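Local coordinates for biotin transporter BioY (Lactococcus lactis subsp. cremoris, PDB 4DVE), which binds biotin within the membrane and probably serves as the substrate-binding S component of an energy-coupling factor (ECF) ABC transporter, at residues 28-33 with 72-77; 20-25 with 60-65; 142-147 with 171-176; 53-58 with 104-109. All coordinates share one frame; numbering follows the deposited sequence. Where two conformers were deposited one is given.

Overall arrangement
Interactions 1 and 2 both join helix 13-33 to helix 52-80, with centres about 12 Å apart, and the same nonyl glucoside lies against both. Interaction 4, close to the centre of the chain, takes helix 52-80 across to helix 100-119. It touches interaction 1, centre to centre about 10 Å away, where F29 CE2 meets M57 SE at 3.6 Å, and interaction 3, about 11 Å away, where V143 packs on A105, W106 and T109. Interaction 3 belongs to the biotin site, and the W106 side chain of interaction 4 is about 4 Å from biotin, nearest atoms. Interactions 1 and 3, with centres about 18 Å apart, lie on opposite sides of the chain's centre.

Interaction 1 (28-33 with 72-77); sequences AFIIIL and GAFLAL. With BNG (nonyl beta-D-glucopyranoside), chain E.
I30 sets a methyl squarely on the ring of F74: CG2 stands 3.5 Å from the F74 ring centroid and only 3° off the ring normal, a CH-pi contact. A chi1 of 157°, roughly trans to the backbone N, sends the F74 ring toward helix 13-33, one face turned to that methyl. Other apolar contacts complete the fit. I31 CG1 comes in near the ring plane, 3.8 Å from F74 CD1, and one turn further along helix 52-80 the end of I31, CD1, meets L77 CD1 at 4.0 Å. Two successive isoleucines hold one phenylalanine, the first over a face and the second at an edge. The third kind of contact is with detergent: the nonyl chain of a bound glucoside runs past A28 and lies 3.7 Å from I31 CD1 at its C5', while A73 CB faces the sugar. F74 also touches W106 and L85, both lining the biotin pocket. The axes of the two short segments approach to 9.8 Å at 51°, and the F74 ring lies between them. No hydrogen bond crosses: the contact rests on apolar packing and dispersion, and the seating of I30 on the ring face is its most directional element.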
# COMPACT_ATOMS: atom_id res chain seq x y z
N ALA A 28 -3.40 8.22 -8.68
CA ALA A 28 -3.32 9.65 -8.35
C ALA A 28 -3.41 9.90 -6.84
O ALA A 28 -2.68 10.76 -6.31
CB ALA A 28 -4.42 10.43 -9.09
N PHE A 29 -4.28 9.14 -6.16
CA PHE A 29 -4.47 9.28 -4.71
C PHE A 29 -3.20 8.93 -3.92
O PHE A 29 -2.80 9.64 -2.98
CB PHE A 29 -5.64 8.41 -4.25
CG PHE A 29 -6.00 8.59 -2.81
CD1 PHE A 29 -6.68 9.72 -2.40
CD2 PHE A 29 -5.63 7.66 -1.87
CE1 PHE A 29 -7.01 9.91 -1.07
CE2 PHE A 29 -5.96 7.84 -0.53
CZ PHE A 29 -6.63 8.97 -0.13
N ILE A 30 -2.56 7.86 -4.33
CA ILE A 30 -1.31 7.45 -3.73
C ILE A 30 -0.24 8.54 -3.89
O ILE A 30 0.53 8.87 -2.94
CB ILE A 30 -0.82 6.12 -4.32
CG1 ILE A 30 -1.78 4.96 -3.96
CG2 ILE A 30 0.60 5.81 -3.82
CD1 ILE A 30 -1.66 3.74 -4.87
N ILE A 31 -0.20 9.12 -5.09
CA ILE A 31 0.71 10.24 -5.40
C ILE A 31 0.40 11.46 -4.53
O ILE A 31 1.31 12.04 -3.94
CB ILE A 31 0.67 10.62 -6.91
CG1 ILE A 31 1.25 9.48 -7.76
CG2 ILE A 31 1.45 11.92 -7.16
CD1 ILE A 31 1.03 9.62 -9.26
N ILE A 32 -0.87 11.83 -4.41
CA ILE A 32 -1.29 12.98 -3.57
C ILE A 32 -0.86 12.80 -2.09
O ILE A 32 -0.39 13.74 -1.47
CB ILE A 32 -2.82 13.23 -3.71
CG1 ILE A 32 -3.13 13.80 -5.11
CG2 ILE A 32 -3.34 14.21 -2.64
CD1 ILE A 32 -4.60 13.72 -5.50
N LEU A 33 -1.00 11.59 -1.55
CA LEU A 33 -0.54 11.30 -0.19
C LEU A 33 0.96 11.57 0.01
O LEU A 33 1.39 11.96 1.09
CB LEU A 33 -0.89 9.86 0.22
CG LEU A 33 -2.38 9.49 0.35
CD1 LEU A 33 -2.47 7.99 0.64
CD2 LEU A 33 -3.11 10.29 1.40
N GLY A 72 1.33 -0.55 -9.25
CA GLY A 72 2.38 -0.76 -10.23
C GLY A 72 2.64 0.47 -11.04
O GLY A 72 3.79 0.83 -11.28
N ALA A 73 1.57 1.14 -11.44
CA ALA A 73 1.69 2.32 -12.26
C ALA A 73 2.38 3.43 -11.47
O ALA A 73 3.20 4.17 -12.02
CB ALA A 73 0.32 2.77 -12.80
N PHE A 74 2.00 3.57 -10.21
CA PHE A 74 2.60 4.54 -9.30
C PHE A 74 4.12 4.27 -9.18
O PHE A 74 4.95 5.16 -9.32
CB PHE A 74 1.91 4.47 -7.92
CG PHE A 74 2.74 4.98 -6.78
CD1 PHE A 74 3.04 6.33 -6.68
CD2 PHE A 74 3.23 4.12 -5.80
CE1 PHE A 74 3.85 6.81 -5.63
CE2 PHE A 74 4.01 4.61 -4.75
CZ PHE A 74 4.32 5.94 -4.68
N LEU A 75 4.46 3.01 -8.92
CA LEU A 75 5.85 2.62 -8.74
C LEU A 75 6.66 2.82 -10.03
O LEU A 75 7.81 3.29 -9.98
CB LEU A 75 5.95 1.16 -8.25
CG LEU A 75 5.41 0.89 -6.86
CD1 LEU A 75 5.41 -0.62 -6.54
CD2 LEU A 75 6.23 1.65 -5.84
N ALA A 76 6.05 2.47 -11.16
CA ALA A 76 6.67 2.67 -12.47
C ALA A 76 7.01 4.16 -12.69
O ALA A 76 8.10 4.51 -13.18
CB ALA A 76 5.77 2.13 -13.58
N LEU A 77 6.09 5.04 -12.31
CA LEU A 77 6.33 6.48 -12.41
C LEU A 77 7.55 6.89 -11.58
O LEU A 77 8.38 7.68 -12.02
CB LEU A 77 5.08 7.27 -12.01
CG LEU A 77 3.91 7.29 -13.01
CD1 LEU A 77 2.78 8.15 -12.50
CD2 LEU A 77 4.33 7.81 -14.39
C1 BNG E . -2.83 4.87 -14.60
C2 BNG E . -3.68 3.72 -14.08
C3 BNG E . -3.74 2.58 -15.10
C4 BNG E . -4.10 3.11 -16.49
C5 BNG E . -3.23 4.30 -16.86
C6 BNG E . -3.64 4.88 -18.21
C1' BNG E . -2.18 7.10 -14.16
C2' BNG E . -2.67 8.34 -13.41
C3' BNG E . -1.52 9.28 -13.12
C4' BNG E . -1.96 10.40 -12.18
C5' BNG E . -0.83 11.41 -11.96
C6' BNG E . -1.18 12.38 -10.84
C7' BNG E . -0.21 13.56 -10.82
C8' BNG E . -0.40 14.40 -9.56
C9' BNG E . -1.84 14.83 -9.40
O1 BNG E . -2.87 5.95 -13.67
O2 BNG E . -3.12 3.23 -12.86
O3 BNG E . -4.72 1.62 -14.69
O4 BNG E . -3.93 2.07 -17.45
O5 BNG E . -3.34 5.31 -15.86
O6 BNG E . -3.12 6.20 -18.34

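Interaction 2 (20-25 with 60-65); sequences LTYSAF and GLLGPK. With BNG (nonyl beta-D-glucopyranoside), chain E; BNG (nonyl beta-D-glucopyranoside), chain F.
Y22, S23 and L62 all carry their first side-chain atom beyond CB anti to the carbonyl carbon, and for L62 (chi1 -67°), with an extended chi2, this aims the two terminal methyls at helix 13-33. The branches divide the work. CD2 of L62 rests 3.7 Å from Y22 CB, at the root of the tyrosine, while the phenol leads away and its ring stacks with F193. CD1 of L62 settles over the backbone of the next residue, 3.7 Å from S23 CA. It is equally close to S23 OG in the conformer described, one of two deposited; there OG is hydrogen-bonded to T19 O, so its polar need is met within its own helix. A nonyl glucoside lies along helix 13-33, its O2 making a weak hydrogen bond of 3.5 Å to S23 O, a carbonyl that also accepts from S70 OG and T27 OG1. L20 CD1 touches the sugar at C4, at 3.7 Å. Beyond L62 the second helix kinks: G63 has a positive phi (77°), P64 has no N-H to give, and a second glucoside lies against K65. This is apolar helix-helix packing by one leucine, next to a glycine-proline kink in helix 52-80 and a detergent-covered surface.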
# COMPACT_ATOMS: atom_id res chain seq x y z
N LEU A 20 -10.80 1.87 -15.58
CA LEU A 20 -9.77 2.84 -15.92
C LEU A 20 -9.82 4.07 -15.01
O LEU A 20 -8.80 4.47 -14.45
CB LEU A 20 -9.90 3.25 -17.38
CG LEU A 20 -8.92 4.33 -17.86
CD1 LEU A 20 -7.49 3.79 -17.77
CD2 LEU A 20 -9.22 4.82 -19.27
N THR A 21 -11.02 4.63 -14.86
CA THR A 21 -11.24 5.80 -14.00
C THR A 21 -10.81 5.56 -12.55
O THR A 21 -10.01 6.33 -12.01
CB THR A 21 -12.73 6.23 -14.05
OG1 THR A 21 -13.05 6.61 -15.38
CG2 THR A 21 -13.03 7.42 -13.10
N TYR A 22 -11.30 4.48 -11.97
CA TYR A 22 -10.96 4.10 -10.59
C TYR A 22 -9.48 3.77 -10.39
O TYR A 22 -8.87 4.15 -9.38
CB TYR A 22 -11.76 2.86 -10.17
CG TYR A 22 -13.26 3.01 -10.07
CD1 TYR A 22 -13.88 4.25 -9.86
CD2 TYR A 22 -14.07 1.88 -10.11
CE1 TYR A 22 -15.27 4.35 -9.73
CE2 TYR A 22 -15.44 1.96 -9.96
CZ TYR A 22 -16.04 3.19 -9.76
OH TYR A 22 -17.41 3.21 -9.64
N SER A 23 -8.91 3.05 -11.35
CA SER A 23 -7.50 2.70 -11.28
C SER A 23 -6.63 3.95 -11.38
O SER A 23 -5.66 4.09 -10.63
CB SER A 23 -7.17 1.69 -12.38
OG SER A 23 -7.83 0.46 -12.11
N ALA A 24 -6.98 4.86 -12.30
CA ALA A 24 -6.27 6.14 -12.43
C ALA A 24 -6.42 6.96 -11.17
O ALA A 24 -5.44 7.50 -10.67
CB ALA A 24 -6.72 6.91 -13.67
N PHE A 25 -7.63 7.01 -10.61
CA PHE A 25 -7.84 7.72 -9.34
C PHE A 25 -6.98 7.19 -8.17
O PHE A 25 -6.45 7.96 -7.37
CB PHE A 25 -9.31 7.73 -8.92
CG PHE A 25 -9.54 8.42 -7.61
CD1 PHE A 25 -9.80 9.78 -7.56
CD2 PHE A 25 -9.43 7.72 -6.41
CE1 PHE A 25 -9.98 10.43 -6.34
CE2 PHE A 25 -9.60 8.36 -5.19
CZ PHE A 25 -9.88 9.72 -5.16
N GLY A 60 -8.26 -3.53 -1.57
CA GLY A 60 -9.59 -3.63 -1.00
C GLY A 60 -10.66 -2.95 -1.84
O GLY A 60 -11.86 -3.23 -1.66
N LEU A 61 -10.24 -2.05 -2.72
CA LEU A 61 -11.17 -1.39 -3.64
C LEU A 61 -11.23 -2.06 -5.00
O LEU A 61 -12.31 -2.30 -5.52
CB LEU A 61 -10.83 0.09 -3.82
CG LEU A 61 -11.20 0.96 -2.61
CD1 LEU A 61 -10.63 2.38 -2.73
CD2 LEU A 61 -12.71 0.92 -2.41
N LEU A 62 -10.07 -2.36 -5.57
CA LEU A 62 -9.99 -2.76 -6.95
C LEU A 62 -9.62 -4.21 -7.11
O LEU A 62 -9.45 -4.69 -8.23
CB LEU A 62 -8.98 -1.85 -7.66
CG LEU A 62 -9.44 -0.39 -7.78
CD1 LEU A 62 -8.43 0.49 -8.49
CD2 LEU A 62 -10.82 -0.27 -8.44
N GLY A 63 -9.42 -4.91 -5.98
CA GLY A 63 -9.13 -6.34 -6.02
C GLY A 63 -7.70 -6.64 -6.40
O GLY A 63 -6.88 -5.72 -6.57
N PRO A 64 -7.37 -7.95 -6.50
CA PRO A 64 -5.96 -8.33 -6.60
C PRO A 64 -5.32 -8.01 -7.94
O PRO A 64 -4.09 -7.91 -8.01
CB PRO A 64 -5.99 -9.83 -6.35
CG PRO A 64 -7.37 -10.26 -6.81
CD PRO A 64 -8.25 -9.13 -6.38
N LYS A 65 -6.11 -7.83 -9.00
CA LYS A 65 -5.55 -7.50 -10.32
C LYS A 65 -5.37 -5.99 -10.50
O LYS A 65 -4.23 -5.49 -10.60
CB LYS A 65 -6.43 -8.08 -11.44
CG LYS A 65 -5.93 -7.77 -12.86
CD LYS A 65 -6.76 -8.49 -13.93
CE LYS A 65 -6.07 -8.30 -15.29
NZ LYS A 65 -6.81 -8.82 -16.47
C1 BNG E . -2.83 4.87 -14.60
C2 BNG E . -3.68 3.72 -14.08
C3 BNG E . -3.74 2.58 -15.10
C4 BNG E . -4.10 3.11 -16.49
C5 BNG E . -3.23 4.30 -16.86
C6 BNG E . -3.64 4.88 -18.21
C1' BNG E . -2.18 7.10 -14.16
C2' BNG E . -2.67 8.34 -13.41
C3' BNG E . -1.52 9.28 -13.12
C4' BNG E . -1.96 10.40 -12.18
C5' BNG E . -0.83 11.41 -11.96
C6' BNG E . -1.18 12.38 -10.84
C7' BNG E . -0.21 13.56 -10.82
C8' BNG E . -0.40 14.40 -9.56
C9' BNG E . -1.84 14.83 -9.40
O1 BNG E . -2.87 5.95 -13.67
O2 BNG E . -3.12 3.23 -12.86
O3 BNG E . -4.72 1.62 -14.69
O4 BNG E . -3.93 2.07 -17.45
O5 BNG E . -3.34 5.31 -15.86
O6 BNG E . -3.12 6.20 -18.34
C1 BNG F . -5.22 -12.94 -9.71
C2 BNG F . -6.72 -13.01 -9.48
C3 BNG F . -7.05 -13.93 -8.31
C4 BNG F . -6.34 -15.27 -8.45
C5 BNG F . -4.85 -15.07 -8.75
C6 BNG F . -4.16 -16.40 -8.97
C1' BNG F . -3.57 -11.81 -10.97
C2' BNG F . -3.42 -10.30 -11.05
C3' BNG F . -2.21 -9.91 -11.90
C4' BNG F . -1.48 -8.72 -11.30
C5' BNG F . -1.03 -7.75 -12.39
C6' BNG F . 0.42 -7.32 -12.17
C7' BNG F . 0.61 -5.85 -12.53
C8' BNG F . 2.09 -5.47 -12.50
C9' BNG F . 2.26 -3.98 -12.72
O1 BNG F . -4.95 -12.14 -10.86
O2 BNG F . -7.22 -11.69 -9.20
O3 BNG F . -8.47 -14.15 -8.26
O4 BNG F . -6.48 -16.02 -7.24
O5 BNG F . -4.71 -14.26 -9.92
O6 BNG F . -3.46 -16.38 -10.22

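Interaction 3 (142-147 with 171-176); sequences FVDFVG and PGDCIK. With BTN (biotin), chain D.
D173 reaches across from helix 170-189 to meet D144. Its CB points toward helix 128-155. CG, anti to the carbonyl carbon (chi1 -70°), brings the carboxylate alongside the N1 edge of the ureido group of biotin, D173 CG lying 3.5 Å from BTN N1. OD1 then does most of the bonding. BTN N1 donates to D173 OD1 at 3.0 Å with a fairly straight N-H angle of 160°, and K176 NZ forms a salt bridge to D173 OD1 at 2.7 Å, arriving nearly along the C-O axis; N52 ND2 is a third donor to this oxygen. Two aspartates and a lysine on adjoining membrane helices thus close the buried head-group end of the substrate pocket of this S component, where the ureido group of biotin is recognised through both its N-H and its carbonyl. The other tip atom, OD2, has a weaker, more bent bond from BTN N1 at 3.1 Å. It also sits 2.6 Å from D144 OD2, so short between two acids that one of them probably holds a proton. The carboxylate planes are turned 47° apart, and D144 OD1 sits 3.1 Å from the BTN C6 carbon beside the sulfur. K176, bent at chi3, also sends NZ toward BTN O3, a weak bond of 2.9 Å, and to I49 O and N52 OD1.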
# COMPACT_ATOMS: atom_id res chain seq x y z
N PHE A 142 3.78 -7.53 6.79
CA PHE A 142 4.54 -7.94 5.59
C PHE A 142 5.44 -6.80 5.09
O PHE A 142 6.65 -6.97 4.96
CB PHE A 142 3.58 -8.37 4.46
CG PHE A 142 4.25 -8.59 3.13
CD1 PHE A 142 5.13 -9.67 2.94
CD2 PHE A 142 4.01 -7.74 2.07
CE1 PHE A 142 5.73 -9.89 1.71
CE2 PHE A 142 4.62 -7.94 0.85
CZ PHE A 142 5.47 -9.01 0.66
N VAL A 143 4.86 -5.64 4.86
CA VAL A 143 5.61 -4.46 4.40
C VAL A 143 6.78 -4.06 5.32
O VAL A 143 7.93 -3.91 4.85
CB VAL A 143 4.67 -3.28 4.12
CG1 VAL A 143 5.44 -1.96 3.89
CG2 VAL A 143 3.73 -3.62 2.94
N ASP A 144 6.50 -3.93 6.62
CA ASP A 144 7.47 -3.45 7.59
C ASP A 144 8.59 -4.50 7.84
O ASP A 144 9.75 -4.15 7.98
CB ASP A 144 6.81 -2.97 8.90
CG ASP A 144 5.85 -1.76 8.70
OD1 ASP A 144 5.69 -1.29 7.54
OD2 ASP A 144 5.19 -1.31 9.68
N PHE A 145 8.24 -5.77 7.78
CA PHE A 145 9.21 -6.86 7.86
C PHE A 145 10.17 -6.90 6.68
O PHE A 145 11.40 -6.91 6.86
CB PHE A 145 8.48 -8.19 8.01
CG PHE A 145 9.37 -9.31 8.27
CD1 PHE A 145 10.02 -9.42 9.50
CD2 PHE A 145 9.64 -10.23 7.28
CE1 PHE A 145 10.89 -10.47 9.75
CE2 PHE A 145 10.50 -11.29 7.53
CZ PHE A 145 11.13 -11.41 8.76
N VAL A 146 9.64 -6.91 5.45
CA VAL A 146 10.52 -6.84 4.27
C VAL A 146 11.39 -5.56 4.28
O VAL A 146 12.58 -5.60 3.97
CB VAL A 146 9.75 -6.97 2.93
CG1 VAL A 146 10.70 -6.86 1.73
CG2 VAL A 146 8.99 -8.31 2.87
N GLY A 147 10.76 -4.44 4.60
CA GLY A 147 11.46 -3.16 4.73
C GLY A 147 12.62 -3.21 5.73
O GLY A 147 13.71 -2.71 5.43
N PRO A 171 2.27 2.24 15.40
CA PRO A 171 1.09 3.03 15.77
C PRO A 171 0.45 3.78 14.60
O PRO A 171 -0.79 3.74 14.43
CB PRO A 171 1.62 4.03 16.81
CG PRO A 171 2.96 3.53 17.21
CD PRO A 171 3.47 2.58 16.18
N GLY A 172 1.30 4.44 13.82
CA GLY A 172 0.86 5.15 12.62
C GLY A 172 0.32 4.17 11.56
O GLY A 172 -0.69 4.44 10.92
N ASP A 173 0.98 3.03 11.41
CA ASP A 173 0.53 2.03 10.42
C ASP A 173 -0.82 1.38 10.80
O ASP A 173 -1.64 1.10 9.90
CB ASP A 173 1.60 0.98 10.11
CG ASP A 173 2.78 1.56 9.31
OD1 ASP A 173 2.69 2.73 8.84
OD2 ASP A 173 3.83 0.86 9.16
N CYS A 174 -1.05 1.19 12.11
CA CYS A 174 -2.33 0.67 12.59
C CYS A 174 -3.47 1.64 12.37
O CYS A 174 -4.57 1.23 11.95
CB CYS A 174 -2.27 0.27 14.07
SG CYS A 174 -1.41 -1.29 14.31
N ILE A 175 -3.22 2.92 12.66
CA ILE A 175 -4.18 3.98 12.34
C ILE A 175 -4.52 3.98 10.83
O ILE A 175 -5.70 4.08 10.46
CB ILE A 175 -3.70 5.38 12.76
CG1 ILE A 175 -3.65 5.50 14.29
CG2 ILE A 175 -4.59 6.48 12.20
CD1 ILE A 175 -2.71 6.62 14.73
N LYS A 176 -3.50 3.87 9.99
CA LYS A 176 -3.70 3.83 8.52
C LYS A 176 -4.52 2.63 8.11
O LYS A 176 -5.36 2.75 7.24
CB LYS A 176 -2.38 3.81 7.74
CG LYS A 176 -1.55 5.09 7.86
CD LYS A 176 -0.10 4.85 7.40
CE LYS A 176 0.92 5.63 8.21
NZ LYS A 176 2.31 5.25 7.84
C11 BTN D . 10.02 6.16 0.29
O11 BTN D . 9.27 7.09 -0.07
O12 BTN D . 11.23 6.19 0.01
C10 BTN D . 9.48 4.95 1.08
C9 BTN D . 9.34 5.22 2.58
C8 BTN D . 8.85 3.95 3.32
C7 BTN D . 8.41 4.27 4.76
C2 BTN D . 7.90 3.05 5.50
S1 BTN D . 6.34 2.47 4.79
C6 BTN D . 5.98 1.54 6.27
C5 BTN D . 6.54 2.34 7.48
N1 BTN D . 5.54 3.23 8.01
C3 BTN D . 5.85 4.51 7.86
O3 BTN D . 5.17 5.47 8.23
N2 BTN D . 7.05 4.58 7.25
C4 BTN D . 7.63 3.29 6.98

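Interaction 4 (53-58 with 104-109); sequences MGIMMA and IAWLFT
W106 offers one face of its indole to I55, whose CG1 lies 3.7 Å from W106 CD2, offset from the ring centre toward the rim. The two side chains cross at about a right angle, and the approach counts as a CH-pi contact: I55 CG1 is 4.0 Å from the centroid of the five-membered ring, 22° off its normal. This is packing of membrane helices in the core of an S component, helix 52-80 against helix 100-119, close to the centre of the chain. At the nitrogen end of the indole, V143 CG1 of helix 128-155 approaches NE1, and W106 belongs to the biotin pocket, its side chain about 4 Å from the ligand at the nearest atoms. The isoleucine branches reach separate targets. Because chi2 is folded (-54°), CD1 swings out past the CE3 corner, 4.1 Å from W106 CE3. CG2, anti to the backbone N, drops instead to the root of the tryptophan, 3.7 Å from W106 CB, and is also close to the W106 carbonyl oxygen. The same methyl then meets the next turn of helix 100-119, 3.9 Å from T109 CB. T109 keeps its hydroxyl for other partners: OG1 lies 3.1 Å from A105 O and also bonds F138 O, two acceptors for a single proton.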
# COMPACT_ATOMS: atom_id res chain seq x y z
N MSE A 53 -0.61 4.22 3.21
CA MSE A 53 -2.05 4.01 3.36
C MSE A 53 -2.75 3.76 2.02
O MSE A 53 -3.70 2.93 1.92
CB MSE A 53 -2.66 5.23 4.07
CG MSE A 53 -4.16 5.01 4.30
SE MSE A 53 -4.94 6.47 5.38
CE MSE A 53 -4.91 7.85 3.99
N GLY A 54 -2.36 4.51 0.99
CA GLY A 54 -2.97 4.35 -0.33
C GLY A 54 -2.69 2.97 -0.92
O GLY A 54 -3.51 2.41 -1.65
N ILE A 55 -1.49 2.46 -0.63
CA ILE A 55 -1.09 1.13 -1.03
C ILE A 55 -2.02 0.10 -0.38
O ILE A 55 -2.41 -0.86 -1.02
CB ILE A 55 0.36 0.80 -0.62
CG1 ILE A 55 1.35 1.85 -1.14
CG2 ILE A 55 0.74 -0.60 -1.12
CD1 ILE A 55 1.27 2.10 -2.64
N MSE A 56 -2.39 0.34 0.87
CA MSE A 56 -3.26 -0.56 1.61
C MSE A 56 -4.66 -0.59 1.06
O MSE A 56 -5.31 -1.66 1.07
CB MSE A 56 -3.38 -0.13 3.08
CG MSE A 56 -2.10 -0.31 3.84
SE MSE A 56 -2.34 0.25 5.72
CE MSE A 56 -0.51 0.91 6.07
N MSE A 57 -5.15 0.56 0.62
CA MSE A 57 -6.52 0.67 0.12
C MSE A 57 -6.78 0.08 -1.26
O MSE A 57 -7.91 -0.33 -1.56
CB MSE A 57 -6.88 2.15 0.00
CG MSE A 57 -7.03 2.83 1.36
SE MSE A 57 -7.01 4.80 1.14
CE MSE A 57 -8.50 4.89 -0.15
N ALA A 58 -5.74 0.05 -2.10
CA ALA A 58 -5.86 -0.32 -3.52
C ALA A 58 -6.48 -1.71 -3.75
O ALA A 58 -7.39 -1.86 -4.58
CB ALA A 58 -4.49 -0.23 -4.20
N ILE A 104 9.26 -2.26 -2.57
CA ILE A 104 9.10 -3.50 -3.29
C ILE A 104 7.96 -4.30 -2.69
O ILE A 104 7.16 -4.86 -3.42
CB ILE A 104 10.41 -4.33 -3.29
CG1 ILE A 104 11.49 -3.58 -4.08
CG2 ILE A 104 10.18 -5.70 -3.91
CD1 ILE A 104 12.90 -4.13 -3.87
N ALA A 105 7.86 -4.32 -1.36
CA ALA A 105 6.75 -5.00 -0.69
C ALA A 105 5.41 -4.37 -1.11
O ALA A 105 4.40 -5.10 -1.24
CB ALA A 105 6.91 -4.97 0.84
N TRP A 106 5.39 -3.06 -1.35
CA TRP A 106 4.15 -2.37 -1.77
C TRP A 106 3.57 -2.93 -3.05
O TRP A 106 2.37 -3.00 -3.18
CB TRP A 106 4.36 -0.89 -1.97
CG TRP A 106 4.62 -0.07 -0.75
CD1 TRP A 106 4.56 -0.44 0.60
CD2 TRP A 106 5.02 1.34 -0.74
NE1 TRP A 106 4.87 0.61 1.40
CE2 TRP A 106 5.17 1.72 0.65
CE3 TRP A 106 5.25 2.29 -1.73
CZ2 TRP A 106 5.52 3.01 1.03
CZ3 TRP A 106 5.58 3.58 -1.34
CH2 TRP A 106 5.74 3.93 0.01
N LEU A 107 4.41 -3.32 -4.01
CA LEU A 107 3.94 -3.96 -5.22
C LEU A 107 3.10 -5.22 -4.97
O LEU A 107 2.18 -5.47 -5.72
CB LEU A 107 5.10 -4.30 -6.15
CG LEU A 107 4.69 -4.88 -7.51
CD1 LEU A 107 3.79 -3.90 -8.30
CD2 LEU A 107 5.94 -5.25 -8.29
N PHE A 108 3.39 -5.98 -3.91
CA PHE A 108 2.68 -7.23 -3.64
C PHE A 108 1.49 -7.09 -2.70
O PHE A 108 0.64 -7.96 -2.66
CB PHE A 108 3.66 -8.25 -3.04
CG PHE A 108 4.73 -8.63 -3.98
CD1 PHE A 108 4.51 -9.65 -4.91
CD2 PHE A 108 5.93 -7.95 -4.00
CE1 PHE A 108 5.50 -9.98 -5.82
CE2 PHE A 108 6.92 -8.28 -4.90
CZ PHE A 108 6.71 -9.29 -5.82
N THR A 109 1.46 -6.00 -1.94
CA THR A 109 0.43 -5.76 -0.94
C THR A 109 -1.00 -5.80 -1.50
O THR A 109 -1.83 -6.49 -0.92
CB THR A 109 0.72 -4.43 -0.20
OG1 THR A 109 1.93 -4.59 0.54
CG2 THR A 109 -0.42 -3.98 0.73